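Local coordinates for protein arginyl-tRNA synthetase (Campylobacter jejuni, PDB 3FNR) that catalyses the ATP-dependent attachment of L-arginine to tRNA(Arg), giving arginyl-tRNA(Arg), AMP and diphosphate, as a monomeric class I aminoacyl-tRNA synthetase, at residues L88-S93 and P137-W142; D229-S232 and K237-N240; Y338-A343 and T441-M446. The protein carries 1 engineered substitution. One frame throughout, in Å; residues are numbered along the deposited sequence.

Interaction 1 of 3, residues L88-S93 and P137-W142; sequences LSILLS and PSLADW
Ser89 OG, next in sequence to the Ile90 that meets Leu139, is gripped twice: it gives its proton to Leu85 O one turn back in helix 80-98 and accepts from Tyr110 N, which ties the helix to the loop of that tyrosine. A second hydroxyl works within the segment, where Ser93 OG bonds to Ile90 O at 3.3 Å, a long bond whose donor lies 30° off the carbonyl plane. The contact across the two helices is apolar and rests on one leucine. Leu139 sends its forked end into the angle between Ile90 and Leu91. Its CD2 touches Ile90 CG2 at 3.8 Å, and its CD1 reaches the same methyl while also lying against the backbone, 3.8 Å from Leu91 N. Leu91 adds CB, 4.2 Å from Leu139 CD1, so this methyl sits over main chain and side chain at once. Ile90 offers the CG2 branch because that methyl stands opposite the backbone N, with CG1 (chi1 -68°) turned beside it. Leu139 has an uncommon chi1 of -140°, far from a staggered position, consistent with a fork fitted to its surroundings. Farther along helix 136-157, the edge of the Trp142 ring faces Leu139 O in plane, and the same ring meets Phe126 edge-to-face. Helix 113-126 closes the side of Ile90 through Leu118, while Phe131 covers Leu91. The arrangement is that of a helical insertion in the catalytic domain, where helices 80-98, 113-126 and 136-157 fill the long connection between the neighbouring parallel strands 69-76 and 165-167 of the Rossmann-type sheet.

Interaction 2 of 3, residues D229-S232 and K237-N240; sequences DKMS and KCIN
The C-terminal part of helix 219-231 lies here against strand 237-243, a strand in the parallel core of the mixed sheet of the catalytic domain, between 31-35 and 267-279; a short loop joins the two. Cys238 stands at the middle of the contact. Its SG points at Lys230, 3.5 Å from Lys230 O and 4.0 Å from Lys230 CB, and is covered from another quarter by the Met231 thioether, whose SD is 3.9 Å from Cys238 SG. Bends at chi2 (-96°) and chi3 set Met231 SD against the cysteine and leave CE farther off. Lys230 leaves the helix toward the strand and kinks once, at chi3 (-61°), before its ammonium group gathers several partners. The strongest is Glu35 on strand 31-35, a salt bridge. Lys230 NZ also makes a weak bond to Asn240 OD1 at 3.0 Å and gives a proton to a water at 3.1 Å. That water can donate in turn to Ile239 O at 2.9 Å, so it may link the lysine to the main chain of the strand. Asn240 ND2 bonds to His227 NE2, one turn before Lys230 in helix 219-231; this bond, with the weak one from Lys230, is consistent with the modelled orientation of the amide. Glu35 beside the buried ammonium would offset its charge, with Asn240 OD1 and the water adding polar contacts. A helix laid over strands 31-35 and 237-243, with apolar contact near the loop and a polar cluster farther along, is the layered alpha/beta packing of a class I synthetase Rossmann fold.

Interaction 3 of 3, residues Y338-A343 and T441-M446; sequences YYINYA and TAFSLM
Phe443 carries the whole approach of 441-446 to Ile340 and Asn341, and the turn that presents it begins at Thr441. Thr441 O accepts Ser444 OG at 2.7 Å, while the Thr441 side chain packs on Phe22 and Thr23. Ala442 follows, packed on Leu403 and Leu383. Phe443 then points toward 338-343, its side chain slanting across that of Ile340. Chi2 of 174° lays the ring almost in the plane of CA, CB and CG and puts the CD1-CE1 edge on the side of Asn341, with CZ at Ile340. Phe443 CZ meets the methyl Ile340 CG2 at 3.6 Å and Ile340 CB at 3.8 Å. With chi1 -64°, the methyl branch of Ile340 rather than CG1 faces the ring. Asn341 comes at the ring edge: its OD1 lies near the ring plane, 3.5 Å from Phe443 CE1, where the slightly positive rim would suit an oxygen. The amide is turned 62° against the ring, and OD1 has its main bond with Lys451 N, which would hold it at the ring edge. After Ser444, Leu445 packs on Leu62 and His65 of helix 50-65. Met446 N bonds to Phe443 O at 2.9 Å. Leu403 of helix 398-416 also lies on Phe443, so three helices, 336-353, 398-416 and 425-445, meet around this ring in the helical bundle of the DALR anticodon-binding domain.

The three contacts follow one another along the chain without touching. Interactions 1 and 2 belong to the catalytic domain, their centres 33 Å apart: interaction 2 lies at the central sheet, interaction 1 in a peripheral helical insertion between two of its strands, about 30 Å from the centre of the chain. Interaction 3, in the anticodon-binding bundle, is on the opposite side of that centre from both, 44 Å from interaction 1 between centres and about 14 Å from interaction 2 between nearest atoms. Interaction 2 is tied to the region of the HIGH motif (residues 39-49) through Glu35, at the end of strand 31-35 shortly before that motif.

Interaction 1 of 3, residues L88-S93 and P137-W142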
loop_
_atom_site.group_PDB
_atom_site.type_symbol
_atom_site.label_atom_id
_atom_site.label_comp_id
_atom_site.label_asym_id
_atom_site.label_seq_id
_atom_site.Cartn_x
_atom_site.Cartn_y
_atom_site.Cartn_z
ATOM N N LEU A 88 10.426 -18.688 -20.872
ATOM C CA LEU A 88 9.817 -19.759 -21.657
ATOM C C LEU A 88 8.545 -19.302 -22.360
ATOM O O LEU A 88 8.366 -19.553 -23.552
ATOM C CB LEU A 88 9.500 -20.961 -20.762
ATOM C CG LEU A 88 8.930 -22.213 -21.438
ATOM C CD1 LEU A 88 9.986 -22.911 -22.290
ATOM C CD2 LEU A 88 8.364 -23.170 -20.407
ATOM N N SER A 89 7.680 -18.620 -21.610
ATOM C CA SER A 89 6.371 -18.183 -22.092
ATOM C C SER A 89 6.457 -17.154 -23.213
ATOM O O SER A 89 5.655 -17.195 -24.145
ATOM C CB SER A 89 5.537 -17.632 -20.934
ATOM O OG SER A 89 5.389 -18.609 -19.913
ATOM N N ILE A 90 7.422 -16.241 -23.113
ATOM C CA ILE A 90 7.671 -15.222 -24.148
ATOM C C ILE A 90 8.146 -15.853 -25.449
ATOM O O ILE A 90 7.672 -15.487 -26.532
ATOM C CB ILE A 90 8.704 -14.173 -23.679
ATOM C CG1 ILE A 90 8.113 -13.337 -22.551
ATOM C CG2 ILE A 90 9.143 -13.232 -24.825
ATOM C CD1 ILE A 90 9.155 -12.653 -21.746
ATOM N N LEU A 91 9.078 -16.800 -25.326
ATOM C CA LEU A 91 9.568 -17.598 -26.452
ATOM C C LEU A 91 8.420 -18.286 -27.198
ATOM O O LEU A 91 8.356 -18.243 -28.431
ATOM C CB LEU A 91 10.574 -18.649 -25.961
ATOM C CG LEU A 91 11.047 -19.684 -26.991
ATOM C CD1 LEU A 91 12.161 -19.104 -27.832
ATOM C CD2 LEU A 91 11.490 -20.977 -26.325
ATOM N N LEU A 92 7.515 -18.892 -26.430
ATOM C CA LEU A 92 6.392 -19.646 -26.971
ATOM C C LEU A 92 5.385 -18.764 -27.710
ATOM O O LEU A 92 4.858 -19.157 -28.754
ATOM C CB LEU A 92 5.707 -20.445 -25.857
ATOM C CG LEU A 92 6.099 -21.911 -25.618
ATOM C CD1 LEU A 92 7.607 -22.170 -25.655
ATOM C CD2 LEU A 92 5.512 -22.402 -24.301
ATOM N N SER A 93 5.140 -17.566 -27.181
ATOM C CA SER A 93 4.225 -16.631 -27.831
ATOM C C SER A 93 4.866 -15.896 -29.015
ATOM O O SER A 93 4.152 -15.385 -29.879
ATOM C CB SER A 93 3.614 -15.648 -26.829
ATOM O OG SER A 93 4.525 -14.623 -26.499
ATOM N N PRO A 137 17.088 -18.144 -20.429
ATOM C CA PRO A 137 17.434 -17.305 -19.270
ATOM C C PRO A 137 17.980 -15.916 -19.611
ATOM O O PRO A 137 17.916 -15.025 -18.769
ATOM C CB PRO A 137 18.488 -18.131 -18.524
ATOM C CG PRO A 137 19.074 -19.018 -19.535
ATOM C CD PRO A 137 18.017 -19.287 -20.565
ATOM N N SER A 138 18.503 -15.735 -20.821
ATOM C CA SER A 138 18.857 -14.398 -21.305
ATOM C C SER A 138 17.597 -13.573 -21.575
ATOM O O SER A 138 17.582 -12.356 -21.353
ATOM C CB SER A 138 19.707 -14.476 -22.576
ATOM O OG SER A 138 20.986 -15.016 -22.298
ATOM N N LEU A 139 16.553 -14.256 -22.052
ATOM C CA LEU A 139 15.262 -13.649 -22.357
ATOM C C LEU A 139 14.535 -13.310 -21.057
ATOM O O LEU A 139 13.982 -12.220 -20.921
ATOM C CB LEU A 139 14.405 -14.607 -23.202
ATOM C CG LEU A 139 13.531 -14.120 -24.369
ATOM C CD1 LEU A 139 12.464 -15.162 -24.668
ATOM C CD2 LEU A 139 12.885 -12.754 -24.136
ATOM N N ALA A 140 14.559 -14.257 -20.118
ATOM C CA ALA A 140 13.961 -14.103 -18.794
ATOM C C ALA A 140 14.551 -12.946 -17.988
ATOM O O ALA A 140 13.806 -12.229 -17.332
ATOM C CB ALA A 140 14.061 -15.394 -18.019
ATOM N N ASP A 141 15.872 -12.768 -18.045
ATOM C CA ASP A 141 16.543 -11.645 -17.373
ATOM C C ASP A 141 16.089 -10.291 -17.911
ATOM O O ASP A 141 15.825 -9.360 -17.137
ATOM C CB ASP A 141 18.067 -11.749 -17.506
ATOM C CG ASP A 141 18.663 -12.865 -16.661
ATOM O OD1 ASP A 141 17.974 -13.386 -15.754
ATOM O OD2 ASP A 141 19.835 -13.228 -16.914
ATOM N N TRP A 142 16.012 -10.199 -19.241
ATOM C CA TRP A 142 15.536 -9.004 -19.942
ATOM C C TRP A 142 14.063 -8.765 -19.627
ATOM O O TRP A 142 13.644 -7.625 -19.426
ATOM C CB TRP A 142 15.721 -9.161 -21.458
ATOM C CG TRP A 142 15.083 -8.060 -22.279
ATOM C CD1 TRP A 142 15.636 -6.853 -22.603
ATOM C CD2 TRP A 142 13.778 -8.078 -22.878
ATOM N NE1 TRP A 142 14.756 -6.114 -23.362
ATOM C CE2 TRP A 142 13.607 -6.841 -23.546
ATOM C CE3 TRP A 142 12.737 -9.017 -22.916
ATOM C CZ2 TRP A 142 12.436 -6.518 -24.242
ATOM C CZ3 TRP A 142 11.570 -8.695 -23.604
ATOM C CH2 TRP A 142 11.432 -7.453 -24.257
#

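Interaction 2 of 3, residues D229-S232 and K237-N240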
loop_
_atom_site.group_PDB
_atom_site.type_symbol
_atom_site.label_atom_id
_atom_site.label_comp_id
_atom_site.label_asym_id
_atom_site.label_seq_id
_atom_site.Cartn_x
_atom_site.Cartn_y
_atom_site.Cartn_z
ATOM N N ASP A 229 18.957 -10.461 7.209
ATOM C CA ASP A 229 19.410 -9.148 6.736
ATOM C C ASP A 229 18.494 -8.008 7.231
ATOM O O ASP A 229 18.979 -7.096 7.893
ATOM C CB ASP A 229 19.530 -9.154 5.211
ATOM C CG ASP A 229 19.886 -7.779 4.626
ATOM O OD1 ASP A 229 20.441 -6.909 5.325
ATOM O OD2 ASP A 229 19.618 -7.577 3.430
ATOM N N LYS A 230 17.190 -8.072 6.950
ATOM C CA LYS A 230 16.251 -7.008 7.404
ATOM C C LYS A 230 16.303 -6.706 8.907
ATOM O O LYS A 230 16.294 -5.538 9.311
ATOM C CB LYS A 230 14.809 -7.332 7.027
ATOM C CG LYS A 230 14.489 -7.264 5.553
ATOM C CD LYS A 230 12.976 -7.248 5.337
ATOM C CE LYS A 230 12.325 -8.486 5.876
ATOM N NZ LYS A 230 10.850 -8.517 5.617
ATOM N N MET A 231 16.368 -7.753 9.728
ATOM C CA MET A 231 16.337 -7.595 11.197
ATOM C C MET A 231 17.667 -7.174 11.819
ATOM O O MET A 231 17.736 -6.867 13.018
ATOM C CB MET A 231 15.859 -8.884 11.861
ATOM C CG MET A 231 14.448 -9.282 11.459
ATOM S SD MET A 231 13.226 -8.738 12.647
ATOM C CE MET A 231 13.242 -10.184 13.678
ATOM N N SER A 232 18.733 -7.172 11.027
ATOM C CA SER A 232 20.031 -6.788 11.570
ATOM C C SER A 232 20.461 -5.467 10.954
ATOM O O SER A 232 21.651 -5.230 10.733
ATOM C CB SER A 232 21.064 -7.882 11.284
ATOM O OG SER A 232 21.198 -8.054 9.884
ATOM N N LYS A 237 11.695 -1.865 14.441
ATOM C CA LYS A 237 10.751 -2.934 14.103
ATOM C C LYS A 237 10.772 -3.228 12.600
ATOM O O LYS A 237 10.937 -2.316 11.795
ATOM C CB LYS A 237 9.330 -2.506 14.501
ATOM C CG LYS A 237 8.932 -2.753 15.949
ATOM C CD LYS A 237 7.861 -3.828 16.024
ATOM C CE LYS A 237 6.955 -3.635 17.231
ATOM N NZ LYS A 237 5.639 -4.323 17.039
ATOM N N CYS A 238 10.613 -4.499 12.228
ATOM C CA CYS A 238 10.313 -4.870 10.843
ATOM C C CYS A 238 8.846 -5.253 10.710
ATOM O O CYS A 238 8.344 -6.107 11.448
ATOM C CB CYS A 238 11.189 -6.032 10.342
ATOM S SG CYS A 238 12.955 -5.666 10.180
ATOM N N ILE A 239 8.170 -4.627 9.758
ATOM C CA ILE A 239 6.765 -4.922 9.470
ATOM C C ILE A 239 6.635 -5.636 8.124
ATOM O O ILE A 239 7.215 -5.196 7.130
ATOM C CB ILE A 239 5.921 -3.625 9.433
ATOM C CG1 ILE A 239 6.212 -2.753 10.666
ATOM C CG2 ILE A 239 4.436 -3.954 9.280
ATOM C CD1 ILE A 239 5.519 -1.384 10.635
ATOM N N ASN A 240 5.896 -6.745 8.111
ATOM C CA ASN A 240 5.482 -7.393 6.877
ATOM C C ASN A 240 3.981 -7.247 6.682
ATOM O O ASN A 240 3.222 -7.254 7.646
ATOM C CB ASN A 240 5.790 -8.887 6.916
ATOM C CG ASN A 240 7.273 -9.193 6.956
ATOM O OD1 ASN A 240 8.128 -8.319 6.745
ATOM N ND2 ASN A 240 7.587 -10.456 7.240
HETATM O O HOH W 1 10.045 -6.005 7.175
#

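Interaction 3 of 3, residues Y338-A343 and T441-M446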
loop_
_atom_site.group_PDB
_atom_site.type_symbol
_atom_site.label_atom_id
_atom_site.label_comp_id
_atom_site.label_asym_id
_atom_site.label_seq_id
_atom_site.Cartn_x
_atom_site.Cartn_y
_atom_site.Cartn_z
ATOM N N TYR A 338 -16.479 11.389 -3.743
ATOM C CA TYR A 338 -17.194 12.540 -4.298
ATOM C C TYR A 338 -17.582 13.472 -3.173
ATOM O O TYR A 338 -17.297 14.661 -3.219
ATOM C CB TYR A 338 -18.472 12.118 -5.056
ATOM C CG TYR A 338 -19.392 13.293 -5.386
ATOM C CD1 TYR A 338 -20.443 13.657 -4.527
ATOM C CD2 TYR A 338 -19.203 14.046 -6.545
ATOM C CE1 TYR A 338 -21.265 14.748 -4.811
ATOM C CE2 TYR A 338 -20.027 15.136 -6.845
ATOM C CZ TYR A 338 -21.057 15.475 -5.974
ATOM O OH TYR A 338 -21.877 16.547 -6.256
ATOM N N TYR A 339 -18.229 12.891 -2.170
ATOM C CA TYR A 339 -18.853 13.604 -1.081
ATOM C C TYR A 339 -17.834 14.390 -0.258
ATOM O O TYR A 339 -18.072 15.558 0.077
ATOM C CB TYR A 339 -19.626 12.609 -0.216
ATOM C CG TYR A 339 -20.670 13.228 0.694
ATOM C CD1 TYR A 339 -20.619 13.021 2.070
ATOM C CD2 TYR A 339 -21.708 14.013 0.179
ATOM C CE1 TYR A 339 -21.569 13.581 2.919
ATOM C CE2 TYR A 339 -22.670 14.576 1.021
ATOM C CZ TYR A 339 -22.590 14.352 2.391
ATOM O OH TYR A 339 -23.522 14.889 3.250
ATOM N N ILE A 340 -16.688 13.762 0.018
ATOM C CA ILE A 340 -15.614 14.410 0.759
ATOM C C ILE A 340 -14.992 15.519 -0.089
ATOM O O ILE A 340 -14.831 16.640 0.393
ATOM C CB ILE A 340 -14.548 13.402 1.277
ATOM C CG1 ILE A 340 -15.178 12.430 2.284
ATOM C CG2 ILE A 340 -13.399 14.140 1.937
ATOM C CD1 ILE A 340 -14.439 11.111 2.449
ATOM N N ASN A 341 -14.685 15.219 -1.352
ATOM C CA ASN A 341 -14.185 16.233 -2.296
ATOM C C ASN A 341 -15.161 17.392 -2.479
ATOM O O ASN A 341 -14.745 18.551 -2.602
ATOM C CB ASN A 341 -13.871 15.622 -3.678
ATOM C CG ASN A 341 -12.403 15.237 -3.850
ATOM O OD1 ASN A 341 -11.503 15.878 -3.304
ATOM N ND2 ASN A 341 -12.157 14.199 -4.645
ATOM N N TYR A 342 -16.453 17.073 -2.502
ATOM C CA TYR A 342 -17.505 18.080 -2.640
ATOM C C TYR A 342 -17.481 19.080 -1.480
ATOM O O TYR A 342 -17.645 20.273 -1.705
ATOM C CB TYR A 342 -18.891 17.436 -2.788
ATOM C CG TYR A 342 -19.972 18.416 -3.202
ATOM C CD1 TYR A 342 -19.718 19.400 -4.161
ATOM C CD2 TYR A 342 -21.249 18.356 -2.641
ATOM C CE1 TYR A 342 -20.697 20.309 -4.533
ATOM C CE2 TYR A 342 -22.239 19.261 -3.010
ATOM C CZ TYR A 342 -21.953 20.232 -3.960
ATOM O OH TYR A 342 -22.922 21.130 -4.341
ATOM N N ALA A 343 -17.235 18.589 -0.263
ATOM C CA ALA A 343 -17.065 19.445 0.909
ATOM C C ALA A 343 -15.933 20.444 0.703
ATOM O O ALA A 343 -16.119 21.648 0.899
ATOM C CB ALA A 343 -16.820 18.601 2.144
ATOM N N THR A 441 -5.217 17.573 4.180
ATOM C CA THR A 441 -4.199 16.856 4.934
ATOM C C THR A 441 -4.473 15.346 4.962
ATOM O O THR A 441 -3.665 14.571 4.459
ATOM C CB THR A 441 -4.055 17.424 6.362
ATOM O OG1 THR A 441 -3.727 18.821 6.282
ATOM C CG2 THR A 441 -2.970 16.684 7.148
ATOM N N ALA A 442 -5.620 14.943 5.509
ATOM C CA ALA A 442 -5.955 13.526 5.652
ATOM C C ALA A 442 -5.964 12.798 4.308
ATOM O O ALA A 442 -5.394 11.703 4.191
ATOM C CB ALA A 442 -7.287 13.361 6.353
ATOM N N PHE A 443 -6.599 13.418 3.309
ATOM C CA PHE A 443 -6.618 12.897 1.937
ATOM C C PHE A 443 -5.219 12.672 1.370
ATOM O O PHE A 443 -4.983 11.659 0.725
ATOM C CB PHE A 443 -7.383 13.827 0.993
ATOM C CG PHE A 443 -8.724 13.305 0.550
ATOM C CD1 PHE A 443 -9.568 14.109 -0.208
ATOM C CD2 PHE A 443 -9.145 12.019 0.875
ATOM C CE1 PHE A 443 -10.804 13.642 -0.638
ATOM C CE2 PHE A 443 -10.377 11.546 0.455
ATOM C CZ PHE A 443 -11.210 12.353 -0.305
ATOM N N SER A 444 -4.300 13.610 1.601
ATOM C CA SER A 444 -2.943 13.496 1.043
ATOM C C SER A 444 -2.176 12.298 1.600
ATOM O O SER A 444 -1.334 11.719 0.903
ATOM C CB SER A 444 -2.142 14.787 1.243
ATOM O OG SER A 444 -1.778 14.963 2.598
ATOM N N LEU A 445 -2.491 11.919 2.841
ATOM C CA LEU A 445 -1.897 10.739 3.483
ATOM C C LEU A 445 -2.460 9.449 2.904
ATOM O O LEU A 445 -1.879 8.374 3.080
ATOM C CB LEU A 445 -2.115 10.777 5.004
ATOM C CG LEU A 445 -1.556 11.996 5.740
ATOM C CD1 LEU A 445 -1.831 11.908 7.245
ATOM C CD2 LEU A 445 -0.052 12.182 5.466
ATOM N N MET A 446 -3.603 9.569 2.227
ATOM C CA MET A 446 -4.210 8.469 1.470
ATOM C C MET A 446 -3.804 8.528 -0.009
ATOM O O MET A 446 -4.317 7.765 -0.827
ATOM C CB MET A 446 -5.745 8.529 1.576
ATOM C CG MET A 446 -6.337 8.302 2.967
ATOM S SD MET A 446 -8.134 8.505 3.012
ATOM C CE MET A 446 -8.702 7.345 1.796
#